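Local coordinates for protein dodecin (PDB 2UX9) that binds and sequesters flavins such as FMN and FAD, and also coenzyme A, probably as a storage protein, in a hollow dodecamer of four trimers, at residues D37-K42 against V58-G63. The protein carries 1 engineered substitution. Numbering follows the deposited sequence. Where two conformers were deposited one is given.
With FMN (flavin mononucleotide), chain P.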
# COMPACT_ATOMS: atom_id res chain seq x y z
N ASP C 37 13.52 -20.94 7.90
CA ASP C 37 12.25 -21.20 8.60
C ASP C 37 10.99 -20.88 7.78
O ASP C 37 10.06 -21.70 7.74
CB ASP C 37 12.23 -20.40 9.91
CG ASP C 37 13.09 -21.03 11.00
OD1 ASP C 37 13.33 -22.25 10.97
OD2 ASP C 37 13.54 -20.27 11.88
N TRP C 38 10.93 -19.72 7.16
CA TRP C 38 9.74 -19.34 6.41
C TRP C 38 10.08 -18.45 5.23
O TRP C 38 11.18 -17.90 5.15
CB TRP C 38 8.70 -18.66 7.34
CG TRP C 38 8.90 -17.18 7.52
CD1 TRP C 38 8.28 -16.19 6.84
CD2 TRP C 38 9.80 -16.54 8.44
NE1 TRP C 38 8.73 -14.97 7.27
CE2 TRP C 38 9.66 -15.16 8.25
CE3 TRP C 38 10.69 -17.00 9.41
CZ2 TRP C 38 10.39 -14.22 9.00
CZ3 TRP C 38 11.42 -16.07 10.15
CH2 TRP C 38 11.27 -14.70 9.93
N PHE C 39 9.14 -18.34 4.30
CA PHE C 39 9.28 -17.42 3.19
C PHE C 39 7.99 -16.66 2.97
O PHE C 39 6.92 -17.07 3.41
CB PHE C 39 9.73 -18.13 1.90
CG PHE C 39 8.73 -19.11 1.35
CD1 PHE C 39 7.77 -18.73 0.43
CD2 PHE C 39 8.75 -20.43 1.76
CE1 PHE C 39 6.85 -19.64 -0.06
CE2 PHE C 39 7.85 -21.34 1.26
CZ PHE C 39 6.89 -20.94 0.35
N GLU C 40 8.13 -15.52 2.31
CA GLU C 40 7.03 -14.62 1.97
C GLU C 40 7.22 -14.24 0.51
O GLU C 40 8.25 -13.65 0.17
CB GLU C 40 7.08 -13.35 2.82
CG GLU C 40 7.02 -13.58 4.32
CD GLU C 40 7.51 -12.39 5.15
OE1 GLU C 40 7.85 -11.32 4.58
OE2 GLU C 40 7.57 -12.52 6.38
N VAL C 41 6.26 -14.53 -0.34
CA VAL C 41 6.32 -14.08 -1.73
C VAL C 41 5.99 -12.59 -1.79
O VAL C 41 4.93 -12.15 -1.33
CB VAL C 41 5.38 -14.87 -2.64
CG1 VAL C 41 5.36 -14.30 -4.04
CG2 VAL C 41 5.79 -16.34 -2.65
N LYS C 42 6.89 -11.80 -2.37
CA LYS C 42 6.69 -10.36 -2.51
C LYS C 42 6.12 -9.99 -3.87
O LYS C 42 5.26 -9.11 -3.96
CB LYS C 42 8.02 -9.63 -2.31
CG LYS C 42 8.57 -9.75 -0.90
CD LYS C 42 7.67 -9.15 0.17
CE LYS C 42 7.51 -7.65 0.02
NZ LYS C 42 6.85 -7.00 1.19
N VAL C 58 10.10 -15.37 -9.13
CA VAL C 58 9.37 -15.17 -7.90
C VAL C 58 10.29 -14.49 -6.91
O VAL C 58 11.35 -15.02 -6.56
CB VAL C 58 8.84 -16.48 -7.35
CG1 VAL C 58 8.10 -16.24 -6.05
CG2 VAL C 58 7.93 -17.14 -8.37
N VAL C 59 9.92 -13.28 -6.50
CA VAL C 59 10.68 -12.49 -5.56
C VAL C 59 10.18 -12.85 -4.19
O VAL C 59 8.99 -12.73 -3.92
CB VAL C 59 10.47 -10.98 -5.80
CG1 VAL C 59 11.33 -10.15 -4.81
CG2 VAL C 59 10.77 -10.62 -7.27
N LEU C 60 11.06 -13.33 -3.32
CA LEU C 60 10.62 -13.73 -2.00
C LEU C 60 11.59 -13.34 -0.91
O LEU C 60 12.79 -13.20 -1.14
CB LEU C 60 10.30 -15.23 -1.95
CG LEU C 60 11.43 -16.23 -2.19
CD1 LEU C 60 10.97 -17.68 -1.99
CD2 LEU C 60 12.06 -16.08 -3.56
N GLU C 61 11.05 -13.10 0.26
CA GLU C 61 11.82 -12.93 1.49
C GLU C 61 11.96 -14.28 2.15
O GLU C 61 10.99 -15.04 2.23
CB GLU C 61 11.08 -11.99 2.45
CG GLU C 61 10.90 -10.57 1.93
CD GLU C 61 12.13 -9.71 2.12
OE1 GLU C 61 12.13 -8.57 1.63
OE2 GLU C 61 13.10 -10.18 2.76
N VAL C 62 13.16 -14.58 2.64
CA VAL C 62 13.42 -15.83 3.32
C VAL C 62 13.90 -15.48 4.73
O VAL C 62 14.86 -14.71 4.88
CB VAL C 62 14.46 -16.64 2.55
CG1 VAL C 62 14.76 -17.90 3.27
CG2 VAL C 62 13.95 -16.93 1.11
N GLY C 63 13.23 -16.02 5.74
CA GLY C 63 13.56 -15.78 7.14
C GLY C 63 14.28 -16.96 7.76
O GLY C 63 13.85 -18.11 7.60
N1 FMN P . 5.50 -19.85 10.25
C2 FMN P . 4.63 -20.26 9.27
O2 FMN P . 4.24 -21.42 9.24
N3 FMN P . 4.19 -19.37 8.32
C4 FMN P . 4.60 -18.06 8.34
O4 FMN P . 4.48 -17.42 7.29
C4A FMN P . 5.46 -17.63 9.35
N5 FMN P . 5.87 -16.32 9.43
C5A FMN P . 6.73 -15.90 10.42
C6 FMN P . 7.13 -14.56 10.46
C7 FMN P . 8.01 -14.12 11.45
C7M FMN P . 8.26 -12.64 11.60
C8 FMN P . 8.47 -15.04 12.39
C8M FMN P . 9.49 -14.63 13.42
C9 FMN P . 8.07 -16.36 12.36
C9A FMN P . 7.20 -16.81 11.37
N10 FMN P . 6.78 -18.14 11.29
C10 FMN P . 5.91 -18.54 10.30
C1' FMN P . 7.34 -19.20 12.22
C2' FMN P . 8.76 -19.60 11.82
O2' FMN P . 8.74 -20.20 10.54
C3' FMN P . 9.38 -20.59 12.81
O3' FMN P . 8.61 -21.77 12.88
C4' FMN P . 9.49 -20.02 14.23
O4' FMN P . 10.00 -18.71 14.20
C5' FMN P . 10.42 -20.88 15.06
O5' FMN P . 11.69 -20.75 14.48
P FMN P . 12.99 -21.34 15.18
O1P FMN P . 14.14 -21.26 14.20
O2P FMN P . 13.29 -20.50 16.40
O3P FMN P . 12.73 -22.78 15.59
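The indole of W38 lies between G63 and the flavin: G63 CA sits over one face, 3.7 Å from the centroid of the six-membered ring in a CH-pi contact, while FMN C6 lies over the opposite face, 3.4 Å from W38 CE2. At the ring edge NE1 gives an almost straight hydrogen bond, in the indole plane, to E40 OE2 (2.9 Å, 170°), and this fixes the rotation of the ring. K7 holds the other carboxylate oxygen, OE1, in a salt bridge. With chi1 at 86°, W38 CG stands between its own backbone N and carbonyl carbon, which lays the indole back across G63. An alanine at W38 would probably leave the flavin without the indole that covers it on this side, and E40 OE2 without the indole N-H. The two segments are neighbouring strands of an antiparallel hairpin, and D37 and W38 both face G63 in a classic beta bulge: D37 N bonds G63 O at 2.9 Å, W38 N only weakly. D37 OD2 reaches the FMN phosphate, 2.6 Å from O1P. On the other sheet face, F39 CB meets L60 CD1 at 4.1 Å, and V41 CG1 packs against V58 CG1 at 3.9 Å.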